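Local structure of laccase (Botrytis aclada, 3SQR) at residues Ile147-Thr152 with Ala562-Tyr567; Ile200-Trp205 with Phe276-Asp281; Asn323-Gly328 with Pro357-Thr362; Leu382-Tyr387 with Asp471-Ala476; Leu412-Ser417 with Thr432-Val437. The protein oxidises phenolic substrates such as hydroquinones at a copper centre while reducing O2 to water, and probably serves in lignin degradation. One frame throughout, in Å; residues are numbered along the deposited sequence.

Interaction 1: residues Ile147-Thr152 with Ala562-Tyr567; sequences IAPGDT and ANWNAY
The type II beta turn A148-D151, closed by a bond from D151 N to A148 O, seats A148, P149 and D151 against N563, W564 and Y567 of the last helix of the chain. P149 lies over the Y567 ring: CD sits above the ring centre, 3.7 Å from the centroid and only 12° off the normal, a CH-pi contact, while CG reaches Y567 CE1 at 3.6 Å. A148 packs against all three helix residues. Its CB is 3.5 Å from N563 O and 3.8 Å from Y567 CB, and its CA meets W564 CE3 at the indole edge, in the ring plane, at 3.8 Å. The polar end of the contact is one nearly straight hydrogen bond, N563 ND2 to D151 OD2 (2.9 Å, 165°). The acceptor lies in the amide plane, yet the donor stands well above the carboxylate plane (58°), and the carboxylate and amide planes are steeply inclined to each other. A weak bond from T152 N to D151 OD1 also holds the carboxylate. Just before these segments, C145 and C561 form a disulfide that ties helix 551-567 to this loop; N114 of strand 107-114 binds the turn backbone from the first-domain sheet, and W564 also packs on P146.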
# COMPACT_ATOMS: atom_id res chain seq x y z
N ILE A 147 17.72 -0.12 8.88
CA ILE A 147 19.00 -0.15 8.18
C ILE A 147 19.70 1.20 8.42
O ILE A 147 19.19 2.29 8.04
CB ILE A 147 18.85 -0.31 6.65
CG1 ILE A 147 17.98 -1.54 6.33
CG2 ILE A 147 20.25 -0.44 5.97
CD1 ILE A 147 17.46 -1.62 4.82
N ALA A 148 20.84 1.17 9.08
CA ALA A 148 21.50 2.40 9.37
C ALA A 148 22.08 3.03 8.09
O ALA A 148 22.40 2.32 7.16
CB ALA A 148 22.67 2.14 10.40
N PRO A 149 22.26 4.35 8.07
CA PRO A 149 23.00 5.03 7.02
C PRO A 149 24.30 4.32 6.70
O PRO A 149 25.11 3.95 7.60
CB PRO A 149 23.20 6.44 7.59
CG PRO A 149 21.96 6.69 8.31
CD PRO A 149 21.73 5.34 9.01
N GLY A 150 24.44 4.03 5.41
CA GLY A 150 25.62 3.33 4.88
C GLY A 150 25.56 1.82 4.99
O GLY A 150 26.41 1.16 4.41
N ASP A 151 24.58 1.23 5.72
CA ASP A 151 24.49 -0.17 5.79
C ASP A 151 23.61 -0.69 4.60
O ASP A 151 22.87 0.08 3.97
CB ASP A 151 23.89 -0.58 7.11
CG ASP A 151 24.12 -2.02 7.44
OD1 ASP A 151 24.96 -2.67 6.78
OD2 ASP A 151 23.46 -2.53 8.39
N THR A 152 23.71 -1.98 4.39
CA THR A 152 22.95 -2.74 3.42
C THR A 152 22.23 -3.91 4.09
O THR A 152 22.80 -4.61 4.94
CB THR A 152 23.85 -3.24 2.27
OG1 THR A 152 24.44 -2.09 1.64
CG2 THR A 152 23.01 -4.10 1.23
N ALA A 562 22.91 -4.52 15.10
CA ALA A 562 24.24 -4.07 15.53
C ALA A 562 24.64 -2.75 14.87
O ALA A 562 25.03 -1.79 15.54
CB ALA A 562 25.28 -5.17 15.29
N ASN A 563 24.47 -2.65 13.54
CA ASN A 563 24.78 -1.41 12.85
C ASN A 563 23.87 -0.28 13.19
O ASN A 563 24.30 0.89 13.23
CB ASN A 563 24.87 -1.64 11.34
CG ASN A 563 25.94 -2.62 10.99
OD1 ASN A 563 26.83 -2.87 11.81
ND2 ASN A 563 25.85 -3.25 9.80
N TRP A 564 22.59 -0.58 13.44
CA TRP A 564 21.68 0.44 13.89
C TRP A 564 22.09 1.03 15.27
O TRP A 564 22.05 2.22 15.47
CB TRP A 564 20.25 -0.14 14.03
CG TRP A 564 19.27 0.92 14.40
CD1 TRP A 564 18.53 0.95 15.51
CD2 TRP A 564 18.96 2.11 13.67
NE1 TRP A 564 17.76 2.05 15.54
CE2 TRP A 564 18.01 2.81 14.43
CE3 TRP A 564 19.41 2.67 12.49
CZ2 TRP A 564 17.50 4.05 14.05
CZ3 TRP A 564 18.90 3.89 12.10
CH2 TRP A 564 17.97 4.58 12.87
N ASN A 565 22.38 0.15 16.18
CA ASN A 565 22.78 0.56 17.53
C ASN A 565 24.08 1.37 17.53
O ASN A 565 24.27 2.20 18.43
CB ASN A 565 22.90 -0.69 18.41
CG ASN A 565 21.55 -1.26 18.78
OD1 ASN A 565 20.56 -0.53 18.90
ND2 ASN A 565 21.50 -2.58 18.96
N ALA A 566 24.98 1.09 16.56
CA ALA A 566 26.20 1.91 16.32
C ALA A 566 25.86 3.29 15.80
O ALA A 566 26.61 4.27 16.00
CB ALA A 566 27.18 1.19 15.38
N TYR A 567 24.70 3.42 15.17
CA TYR A 567 24.29 4.69 14.59
C TYR A 567 23.58 5.60 15.55
O TYR A 567 23.73 6.80 15.49
CB TYR A 567 23.33 4.46 13.39
CG TYR A 567 22.69 5.70 12.88
CD1 TYR A 567 23.40 6.60 12.08
CD2 TYR A 567 21.35 5.98 13.13
CE1 TYR A 567 22.80 7.72 11.63
CE2 TYR A 567 20.76 7.11 12.66
CZ TYR A 567 21.45 7.97 11.90
OH TYR A 567 20.78 9.09 11.46

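Interaction 2: residues Ile200-Trp205 with Phe276-Asp281; sequences IFLQDW and FEFAID
L202 lays its CB over one face of the F276 ring, 3.7 Å from the centroid and shifted toward the rim, with CD2 and CE2 the closest ring atoms. This is a CH-pi contact 19° off the normal. The F276 ring reaches on to the backbone of strand 195-205: CE2 is 3.5 Å from L202 C, and CZ is 3.5 Å from Q203 N. From the other end of the leucine, CD1 touches F276 CB and meets F278 CD1 at 4.0 Å, the leucine and F278 side chains crossing at about a right angle. L202 thus touches two phenylalanines, two residues apart on one strand, with different parts of its side chain. I305 backs both L202 and F278, and M230 also touches L202. The contact is apolar and buried, with the segment axes 9.2 Å apart and their directions 139° apart. Strands 195-205 and 276-280 belong to different sheets, so this is the core between the two sheets of a cupredoxin-type beta sandwich, the second such domain of a laccase.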
# COMPACT_ATOMS: atom_id res chain seq x y z
N ILE A 200 -0.00 2.91 -12.75
CA ILE A 200 -0.26 4.37 -12.69
C ILE A 200 -0.44 4.69 -11.22
O ILE A 200 -1.40 4.25 -10.58
CB ILE A 200 -1.57 4.78 -13.41
CG1 ILE A 200 -1.49 4.38 -14.89
CG2 ILE A 200 -1.86 6.29 -13.21
CD1 ILE A 200 -2.73 4.65 -15.72
N PHE A 201 0.57 5.35 -10.64
CA PHE A 201 0.53 5.82 -9.30
C PHE A 201 -0.33 7.05 -9.15
O PHE A 201 -0.33 7.93 -10.00
CB PHE A 201 1.92 6.13 -8.77
CG PHE A 201 2.77 4.90 -8.58
CD1 PHE A 201 2.53 4.07 -7.49
CD2 PHE A 201 3.78 4.57 -9.46
CE1 PHE A 201 3.27 2.96 -7.29
CE2 PHE A 201 4.57 3.46 -9.24
CZ PHE A 201 4.33 2.67 -8.15
N LEU A 202 -1.13 7.06 -8.11
CA LEU A 202 -1.97 8.22 -7.78
C LEU A 202 -1.52 8.68 -6.40
O LEU A 202 -1.46 7.89 -5.47
CB LEU A 202 -3.44 7.82 -7.82
CG LEU A 202 -4.01 7.23 -9.08
CD1 LEU A 202 -5.39 6.61 -8.78
CD2 LEU A 202 -4.01 8.29 -10.19
N GLN A 203 -1.18 9.95 -6.23
CA GLN A 203 -0.74 10.44 -4.94
C GLN A 203 -0.95 11.94 -4.83
O GLN A 203 -1.09 12.65 -5.81
CB GLN A 203 0.73 10.14 -4.72
CG GLN A 203 1.61 10.81 -5.74
CD GLN A 203 3.05 10.41 -5.69
OE1 GLN A 203 3.58 9.86 -6.63
NE2 GLN A 203 3.74 10.79 -4.62
N ASP A 204 -0.99 12.37 -3.59
CA ASP A 204 -0.76 13.76 -3.22
C ASP A 204 0.74 14.01 -3.43
O ASP A 204 1.52 13.06 -3.61
CB ASP A 204 -1.21 14.08 -1.77
CG ASP A 204 -0.84 13.02 -0.76
OD1 ASP A 204 0.15 12.26 -0.98
OD2 ASP A 204 -1.54 12.94 0.28
N TRP A 205 1.13 15.26 -3.37
CA TRP A 205 2.55 15.57 -3.48
C TRP A 205 2.82 16.91 -2.89
O TRP A 205 2.26 17.92 -3.37
CB TRP A 205 2.96 15.57 -4.95
CG TRP A 205 4.40 15.79 -5.12
CD1 TRP A 205 5.00 16.86 -5.73
CD2 TRP A 205 5.45 14.92 -4.71
NE1 TRP A 205 6.37 16.72 -5.68
CE2 TRP A 205 6.68 15.55 -5.06
CE3 TRP A 205 5.50 13.70 -4.05
CZ2 TRP A 205 7.90 14.98 -4.78
CZ3 TRP A 205 6.72 13.14 -3.75
CH2 TRP A 205 7.92 13.78 -4.15
N PHE A 276 -8.80 8.52 -3.94
CA PHE A 276 -9.04 8.69 -5.37
C PHE A 276 -10.27 7.94 -5.79
O PHE A 276 -10.68 6.96 -5.19
CB PHE A 276 -7.81 8.32 -6.25
CG PHE A 276 -6.62 9.19 -6.00
CD1 PHE A 276 -6.52 10.46 -6.55
CD2 PHE A 276 -5.60 8.75 -5.17
CE1 PHE A 276 -5.45 11.27 -6.32
CE2 PHE A 276 -4.52 9.55 -4.92
CZ PHE A 276 -4.46 10.84 -5.49
N GLU A 277 -10.86 8.42 -6.87
CA GLU A 277 -11.96 7.75 -7.55
C GLU A 277 -11.67 7.79 -9.05
O GLU A 277 -12.22 8.58 -9.84
CB GLU A 277 -13.32 8.38 -7.17
CG GLU A 277 -14.47 7.48 -7.61
CD GLU A 277 -15.84 8.06 -7.34
OE1 GLU A 277 -15.91 8.92 -6.44
OE2 GLU A 277 -16.83 7.59 -8.07
N PHE A 278 -10.75 6.92 -9.45
CA PHE A 278 -10.15 6.99 -10.73
C PHE A 278 -11.18 6.78 -11.85
O PHE A 278 -12.02 5.87 -11.75
CB PHE A 278 -9.05 5.90 -10.81
CG PHE A 278 -8.31 5.88 -12.08
CD1 PHE A 278 -7.23 6.70 -12.31
CD2 PHE A 278 -8.71 5.02 -13.11
CE1 PHE A 278 -6.56 6.66 -13.52
CE2 PHE A 278 -7.98 4.95 -14.33
CZ PHE A 278 -6.94 5.79 -14.52
N ALA A 279 -11.01 7.54 -12.93
CA ALA A 279 -11.95 7.45 -14.07
C ALA A 279 -11.20 7.90 -15.29
O ALA A 279 -10.24 8.68 -15.18
CB ALA A 279 -13.20 8.32 -13.79
N ILE A 280 -11.61 7.39 -16.44
CA ILE A 280 -11.09 7.84 -17.74
C ILE A 280 -12.35 8.23 -18.50
O ILE A 280 -13.21 7.39 -18.72
CB ILE A 280 -10.34 6.76 -18.48
CG1 ILE A 280 -9.16 6.24 -17.63
CG2 ILE A 280 -9.86 7.25 -19.87
CD1 ILE A 280 -8.44 5.04 -18.29
N ASP A 281 -12.49 9.49 -18.81
CA ASP A 281 -13.71 9.95 -19.47
C ASP A 281 -14.02 9.10 -20.69
O ASP A 281 -13.17 8.78 -21.51
CB ASP A 281 -13.56 11.39 -19.94
CG ASP A 281 -13.45 12.37 -18.83
OD1 ASP A 281 -13.54 12.01 -17.62
OD2 ASP A 281 -13.25 13.56 -19.18

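Interaction 3: residues Asn323-Gly328 with Pro357-Thr362; sequences NYWIRG and PTSVGT
CH-pi and apolar packing carry much of this contact: P357 lies across one face of the W325 indole at about a right angle. Its CB stands 3.6 Å above the centroid of the five-membered ring, 5° off the normal, in a CH-pi contact, and CD covers the six-membered ring, 3.7 Å from CZ2. The apolar packing continues with N323 CB against P357 CG (4.0 Å) and Y324 CD2 against S359 CB (3.8 Å). Among polar contacts, W325 N donates to S359 OG in a nearly straight hydrogen bond (3.0 Å, 170°). The serine oxygen sits between its own backbone N and carbonyl carbon (chi1 49°) and is also hydrogen-bonded to D281 OD2, so two residues grip it. D281 holds R327 as well, through a salt bridge to NE; NH2 of that guanidinium comes 3.2 Å from S359 O, which lies near its plane. S359 N is buried here without a partner. Water joins the two backbones at the other end, giving a proton to N323 O (2.7 Å) and accepting one from T358 N. Taken together, a loop without regular structure is pinned along strand 323-327 in the five-stranded sheet of the second cupredoxin-like domain, where the chain leaves that domain for the third.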
# COMPACT_ATOMS: atom_id res chain seq x y z
N ASN A 323 -8.52 13.03 -27.32
CA ASN A 323 -7.94 13.21 -26.00
C ASN A 323 -9.03 13.14 -24.96
O ASN A 323 -10.13 13.70 -25.10
CB ASN A 323 -7.25 14.56 -25.96
CG ASN A 323 -6.29 14.72 -27.07
OD1 ASN A 323 -5.52 13.81 -27.33
ND2 ASN A 323 -6.38 15.83 -27.80
N TYR A 324 -8.78 12.44 -23.86
CA TYR A 324 -9.76 12.29 -22.82
C TYR A 324 -9.06 12.58 -21.50
O TYR A 324 -7.84 12.26 -21.34
CB TYR A 324 -10.34 10.87 -22.80
CG TYR A 324 -11.13 10.54 -24.01
CD1 TYR A 324 -10.54 10.05 -25.11
CD2 TYR A 324 -12.52 10.78 -24.04
CE1 TYR A 324 -11.31 9.76 -26.28
CE2 TYR A 324 -13.29 10.51 -25.19
CZ TYR A 324 -12.67 9.99 -26.28
OH TYR A 324 -13.39 9.70 -27.42
N TRP A 325 -9.79 13.22 -20.61
CA TRP A 325 -9.26 13.43 -19.28
C TRP A 325 -9.18 12.11 -18.52
O TRP A 325 -10.13 11.29 -18.53
CB TRP A 325 -10.11 14.37 -18.47
CG TRP A 325 -9.91 15.75 -18.82
CD1 TRP A 325 -10.82 16.58 -19.37
CD2 TRP A 325 -8.69 16.50 -18.65
NE1 TRP A 325 -10.25 17.84 -19.55
CE2 TRP A 325 -8.94 17.81 -19.14
CE3 TRP A 325 -7.42 16.19 -18.14
CZ2 TRP A 325 -7.94 18.82 -19.15
CZ3 TRP A 325 -6.42 17.17 -18.14
CH2 TRP A 325 -6.70 18.49 -18.65
N ILE A 326 -8.06 11.95 -17.82
CA ILE A 326 -7.90 10.85 -16.83
C ILE A 326 -8.07 11.53 -15.51
O ILE A 326 -7.36 12.48 -15.19
CB ILE A 326 -6.58 10.05 -16.93
CG1 ILE A 326 -6.36 9.42 -18.34
CG2 ILE A 326 -6.51 8.97 -15.77
CD1 ILE A 326 -4.90 8.94 -18.57
N ARG A 327 -9.06 11.09 -14.74
CA ARG A 327 -9.46 11.80 -13.55
C ARG A 327 -9.06 11.02 -12.31
O ARG A 327 -9.51 9.90 -12.14
CB ARG A 327 -10.98 12.01 -13.55
CG ARG A 327 -11.35 12.96 -14.70
CD ARG A 327 -12.71 13.46 -14.62
NE ARG A 327 -13.05 14.09 -15.89
CZ ARG A 327 -13.00 15.40 -16.15
NH1 ARG A 327 -12.59 16.29 -15.25
NH2 ARG A 327 -13.36 15.83 -17.36
N GLY A 328 -8.21 11.59 -11.49
CA GLY A 328 -8.00 10.97 -10.18
C GLY A 328 -9.22 11.12 -9.29
O GLY A 328 -9.42 10.35 -8.37
N PRO A 357 -7.60 17.68 -23.32
CA PRO A 357 -8.89 17.09 -23.54
C PRO A 357 -9.99 18.05 -23.23
O PRO A 357 -9.86 18.87 -22.33
CB PRO A 357 -8.94 15.92 -22.53
CG PRO A 357 -7.60 15.70 -22.14
CD PRO A 357 -6.89 17.00 -22.22
N THR A 358 -11.10 17.89 -23.92
CA THR A 358 -12.30 18.64 -23.60
C THR A 358 -13.43 17.70 -23.23
O THR A 358 -14.58 18.08 -23.31
CB THR A 358 -12.71 19.56 -24.79
OG1 THR A 358 -12.81 18.82 -26.02
CG2 THR A 358 -11.69 20.66 -24.92
N SER A 359 -13.12 16.49 -22.75
CA SER A 359 -14.17 15.51 -22.51
C SER A 359 -14.90 15.80 -21.21
O SER A 359 -14.41 16.53 -20.31
CB SER A 359 -13.58 14.11 -22.48
OG SER A 359 -12.43 14.12 -21.62
N VAL A 360 -16.09 15.22 -21.13
CA VAL A 360 -17.01 15.42 -20.02
C VAL A 360 -16.88 14.20 -19.14
O VAL A 360 -16.98 13.06 -19.61
CB VAL A 360 -18.47 15.66 -20.55
CG1 VAL A 360 -19.50 15.63 -19.47
CG2 VAL A 360 -18.51 17.02 -21.28
N GLY A 361 -16.62 14.46 -17.88
CA GLY A 361 -16.43 13.41 -16.93
C GLY A 361 -17.72 12.84 -16.38
O GLY A 361 -18.74 13.50 -16.31
N THR A 362 -17.63 11.59 -15.98
CA THR A 362 -18.65 10.96 -15.20
C THR A 362 -18.73 11.56 -13.81
O THR A 362 -17.69 11.73 -13.13
CB THR A 362 -18.33 9.46 -15.11
OG1 THR A 362 -18.54 8.91 -16.40
CG2 THR A 362 -19.22 8.79 -14.13
O HOH W 1 -11.18 15.96 -26.02

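Interaction 4: residues Leu382-Tyr387 with Asp471-Ala476; sequences LDVGGY and DFFIVA
V384 and F473 make the close part of this contact, which lays the chain just before strand 387-398 over a bulged strand of the third cupredoxin-like domain. The bulge comes two residues after F473: I474 centres an inverse gamma turn, and V475 and A476 both face A511 in a classic beta bulge. V384 CG2, anti to its own carbonyl carbon, reaches F473 CG and CB, both at 3.6 Å, and also V475 CG1 at 3.8 Å. One methyl thus bridges the phenylalanine and the bulge residue, while the V384 and F473 side chains run alongside each other, pointing opposite ways. W448 meets the F473 ring edge-to-face, and A513 backs both valines, so this half is buried. The other half is thinner and opens toward solvent. D383 is exposed and its side chain starts away from the strand, its OD1 bound to N495 N. L382, partly exposed, gives only CB to the ring, 3.8 Å from CE2 and CZ. Its carbonyl oxygen L382 O lies in the F473 ring plane at the edge, 3.6 Å from CE2.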
# COMPACT_ATOMS: atom_id res chain seq x y z
N LEU A 382 -12.91 -18.65 -1.71
CA LEU A 382 -12.49 -19.24 -0.43
C LEU A 382 -13.43 -18.77 0.64
O LEU A 382 -13.95 -17.62 0.61
CB LEU A 382 -11.04 -18.81 -0.09
CG LEU A 382 -9.93 -19.22 -1.08
CD1 LEU A 382 -8.65 -18.52 -0.63
CD2 LEU A 382 -9.76 -20.71 -1.16
N ASP A 383 -13.60 -19.64 1.63
CA ASP A 383 -14.45 -19.36 2.76
C ASP A 383 -13.73 -19.30 4.06
O ASP A 383 -12.71 -19.96 4.27
CB ASP A 383 -15.55 -20.44 2.89
CG ASP A 383 -16.46 -20.49 1.68
OD1 ASP A 383 -16.53 -19.53 0.87
OD2 ASP A 383 -17.14 -21.51 1.53
N VAL A 384 -14.29 -18.51 4.97
CA VAL A 384 -13.72 -18.28 6.26
C VAL A 384 -14.31 -19.40 7.11
O VAL A 384 -15.52 -19.58 7.12
CB VAL A 384 -14.14 -16.91 6.84
CG1 VAL A 384 -13.67 -16.72 8.32
CG2 VAL A 384 -13.58 -15.76 5.94
N GLY A 385 -13.44 -20.13 7.77
CA GLY A 385 -13.85 -21.26 8.59
C GLY A 385 -14.13 -20.82 10.00
O GLY A 385 -14.36 -19.63 10.30
N GLY A 386 -14.06 -21.78 10.92
CA GLY A 386 -14.30 -21.45 12.33
C GLY A 386 -13.33 -20.44 12.87
O GLY A 386 -12.12 -20.54 12.64
N TYR A 387 -13.82 -19.48 13.65
CA TYR A 387 -12.95 -18.42 14.11
C TYR A 387 -13.03 -18.02 15.58
O TYR A 387 -14.03 -18.31 16.30
CB TYR A 387 -13.18 -17.20 13.19
CG TYR A 387 -14.53 -16.56 13.33
CD1 TYR A 387 -14.81 -15.66 14.35
CD2 TYR A 387 -15.55 -16.86 12.43
CE1 TYR A 387 -16.08 -15.06 14.47
CE2 TYR A 387 -16.80 -16.29 12.52
CZ TYR A 387 -17.08 -15.40 13.54
OH TYR A 387 -18.36 -14.85 13.59
N ASP A 471 -3.43 -11.98 3.26
CA ASP A 471 -4.66 -11.43 2.69
C ASP A 471 -5.78 -11.68 3.68
O ASP A 471 -5.84 -12.75 4.27
CB ASP A 471 -5.08 -12.10 1.42
CG ASP A 471 -4.20 -11.76 0.24
OD1 ASP A 471 -3.46 -10.78 0.26
OD2 ASP A 471 -4.31 -12.47 -0.73
N PHE A 472 -6.63 -10.68 3.88
CA PHE A 472 -7.78 -10.87 4.76
C PHE A 472 -9.06 -10.96 3.97
O PHE A 472 -9.10 -10.59 2.80
CB PHE A 472 -7.85 -9.81 5.83
CG PHE A 472 -7.88 -8.41 5.32
CD1 PHE A 472 -8.92 -7.95 4.52
CD2 PHE A 472 -6.85 -7.56 5.62
CE1 PHE A 472 -8.89 -6.64 4.07
CE2 PHE A 472 -6.85 -6.24 5.19
CZ PHE A 472 -7.84 -5.80 4.42
N PHE A 473 -10.10 -11.43 4.66
CA PHE A 473 -11.43 -11.56 4.08
C PHE A 473 -12.28 -10.49 4.71
O PHE A 473 -12.30 -10.36 5.95
CB PHE A 473 -11.96 -12.93 4.48
CG PHE A 473 -11.25 -14.08 3.85
CD1 PHE A 473 -9.97 -14.45 4.17
CD2 PHE A 473 -11.91 -14.86 2.90
CE1 PHE A 473 -9.37 -15.58 3.57
CE2 PHE A 473 -11.31 -15.95 2.34
CZ PHE A 473 -10.08 -16.30 2.64
N ILE A 474 -12.91 -9.67 3.89
CA ILE A 474 -13.76 -8.61 4.41
C ILE A 474 -15.13 -9.22 4.74
O ILE A 474 -15.99 -9.30 3.88
CB ILE A 474 -13.89 -7.50 3.43
CG1 ILE A 474 -12.51 -6.98 2.99
CG2 ILE A 474 -14.77 -6.40 4.03
CD1 ILE A 474 -12.61 -5.69 2.08
N VAL A 475 -15.26 -9.70 5.96
CA VAL A 475 -16.53 -10.33 6.37
C VAL A 475 -17.63 -9.28 6.65
O VAL A 475 -18.83 -9.55 6.54
CB VAL A 475 -16.34 -11.36 7.45
CG1 VAL A 475 -15.27 -12.45 6.90
CG2 VAL A 475 -15.97 -10.81 8.81
N ALA A 476 -17.21 -8.06 6.93
CA ALA A 476 -18.13 -6.93 7.12
C ALA A 476 -17.35 -5.63 6.96
O ALA A 476 -16.26 -5.45 7.49
CB ALA A 476 -18.76 -6.97 8.52

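Interaction 5: residues Leu412-Ser417 with Thr432-Val437; sequences LLDWSS and TEYNVV
Y434 spans the contact and plugs its hydroxyl into the type I beta turn D414-S417, in the third cupredoxin-like domain of the laccase. That oxygen both accepts and donates: D414 N gives it a proton at 2.8 Å (153°), and it gives its own to S417 O at 2.7 Å, coming from above the carbonyl plane. The two ends of the turn are thus tied to one phenol, in addition to the turn's own bond from S417 N to D414 O. D414 OD1 is used inside the turn, accepting from S416 N, which makes an Asx turn, and from S416 OG at 2.8 Å; both reach it from the same face of the carboxylate plane. At the other end L412 N is satisfied by E433 O (2.9 Å, 167°). L412 O receives a proton from a water at 2.6 Å, and that water gives its second to E433 OE2. The E433 chain that carries this carboxylate is bent at chi2. Further on, Q539 NE2 binds Y434 O, linking the segment to strand 537-542. Under the phenol ring, L413 CD2 makes a CH-pi contact over the centre, 3.6 Å from the centroid and 8° off the normal.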
# COMPACT_ATOMS: atom_id res chain seq x y z
N LEU A 412 3.79 2.69 19.63
CA LEU A 412 5.07 3.32 19.69
C LEU A 412 6.13 2.23 19.87
O LEU A 412 6.20 1.51 20.89
CB LEU A 412 5.09 4.36 20.81
CG LEU A 412 6.40 5.01 21.19
CD1 LEU A 412 6.92 5.73 19.99
CD2 LEU A 412 6.11 5.93 22.38
N LEU A 413 6.97 2.11 18.84
CA LEU A 413 7.90 1.01 18.77
C LEU A 413 9.31 1.53 19.05
O LEU A 413 9.63 2.69 18.81
CB LEU A 413 7.86 0.37 17.39
CG LEU A 413 6.51 -0.20 16.96
CD1 LEU A 413 6.70 -0.94 15.62
CD2 LEU A 413 5.90 -1.10 17.97
N ASP A 414 10.14 0.60 19.49
CA ASP A 414 11.56 0.82 19.67
C ASP A 414 12.26 0.14 18.56
O ASP A 414 12.27 -1.08 18.46
CB ASP A 414 12.02 0.19 21.00
CG ASP A 414 13.41 0.56 21.34
OD1 ASP A 414 14.21 0.88 20.45
OD2 ASP A 414 13.75 0.47 22.52
N TRP A 415 12.86 0.95 17.72
CA TRP A 415 13.55 0.47 16.53
C TRP A 415 14.73 -0.43 16.85
O TRP A 415 15.07 -1.32 16.06
CB TRP A 415 14.02 1.67 15.74
CG TRP A 415 12.97 2.34 14.91
CD1 TRP A 415 11.85 1.78 14.31
CD2 TRP A 415 12.94 3.71 14.55
NE1 TRP A 415 11.16 2.71 13.63
CE2 TRP A 415 11.81 3.92 13.73
CE3 TRP A 415 13.79 4.80 14.80
CZ2 TRP A 415 11.49 5.17 13.19
CZ3 TRP A 415 13.44 6.03 14.28
CH2 TRP A 415 12.33 6.20 13.47
N SER A 416 15.35 -0.25 18.04
CA SER A 416 16.39 -1.15 18.46
C SER A 416 15.89 -2.44 19.12
O SER A 416 16.68 -3.34 19.40
CB SER A 416 17.34 -0.41 19.45
OG SER A 416 16.69 -0.30 20.71
N SER A 417 14.58 -2.56 19.38
CA SER A 417 14.05 -3.76 19.97
C SER A 417 12.77 -4.07 19.24
O SER A 417 11.66 -4.03 19.77
CB SER A 417 13.86 -3.59 21.51
OG SER A 417 13.54 -4.83 22.07
N THR A 432 3.09 -2.63 26.35
CA THR A 432 1.75 -2.24 26.06
C THR A 432 1.67 -1.45 24.74
O THR A 432 0.76 -1.65 23.93
CB THR A 432 1.16 -1.40 27.20
OG1 THR A 432 1.12 -2.27 28.35
CG2 THR A 432 -0.22 -0.91 26.86
N GLU A 433 2.61 -0.57 24.54
CA GLU A 433 2.54 0.30 23.36
C GLU A 433 2.96 -0.37 22.07
O GLU A 433 2.94 0.26 21.02
CB GLU A 433 3.33 1.56 23.61
CG GLU A 433 4.81 1.35 23.75
CD GLU A 433 5.35 0.95 25.19
OE1 GLU A 433 4.61 0.61 26.17
OE2 GLU A 433 6.59 0.98 25.27
N TYR A 434 3.34 -1.64 22.12
CA TYR A 434 3.55 -2.41 20.93
C TYR A 434 2.20 -2.90 20.40
O TYR A 434 2.15 -3.47 19.29
CB TYR A 434 4.54 -3.58 21.21
CG TYR A 434 5.97 -3.22 20.98
CD1 TYR A 434 6.49 -2.03 21.46
CD2 TYR A 434 6.84 -4.05 20.25
CE1 TYR A 434 7.74 -1.70 21.26
CE2 TYR A 434 8.10 -3.69 20.02
CZ TYR A 434 8.58 -2.51 20.56
OH TYR A 434 9.90 -2.08 20.39
N ASN A 435 1.10 -2.72 21.17
CA ASN A 435 -0.23 -3.12 20.75
C ASN A 435 -0.32 -4.55 20.19
O ASN A 435 -1.01 -4.85 19.18
CB ASN A 435 -0.80 -2.10 19.79
CG ASN A 435 -1.09 -0.80 20.45
OD1 ASN A 435 -0.89 -0.66 21.67
ND2 ASN A 435 -1.59 0.16 19.69
N VAL A 436 0.29 -5.50 20.91
CA VAL A 436 0.35 -6.88 20.45
C VAL A 436 -0.95 -7.60 20.74
O VAL A 436 -1.44 -7.60 21.86
CB VAL A 436 1.56 -7.70 21.01
CG1 VAL A 436 1.40 -9.18 20.66
CG2 VAL A 436 2.84 -7.15 20.49
N VAL A 437 -1.51 -8.23 19.73
CA VAL A 437 -2.53 -9.22 19.95
C VAL A 437 -1.87 -10.56 19.63
O VAL A 437 -1.39 -10.79 18.50
CB VAL A 437 -3.71 -9.04 19.03
CG1 VAL A 437 -4.66 -10.22 19.11
CG2 VAL A 437 -4.42 -7.71 19.29
O HOH W 2 7.97 1.47 22.77

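Interaction 1 spans most of the chain: its loop lies in the first domain, its helix 551-567 follows the last strand, 537-542, of the third domain's sheet, and the other four fall between. Interactions 2 and 3 follow in series in the second domain, centres 12 Å apart, and share a sheet in which strands 276-280 and 323-327 are neighbours; D281 joins them. Interaction 4 brackets interaction 5 along the sequence, though their centres lie 27 Å apart in space. Interactions 1 and 5 touch, W415 and S416 packing on W564 and N565, so the final helix meets both first and third domains. Those two domains also share the histidines of the copper cluster. Interactions 1 and 3 are farthest apart, centres about 48 Å.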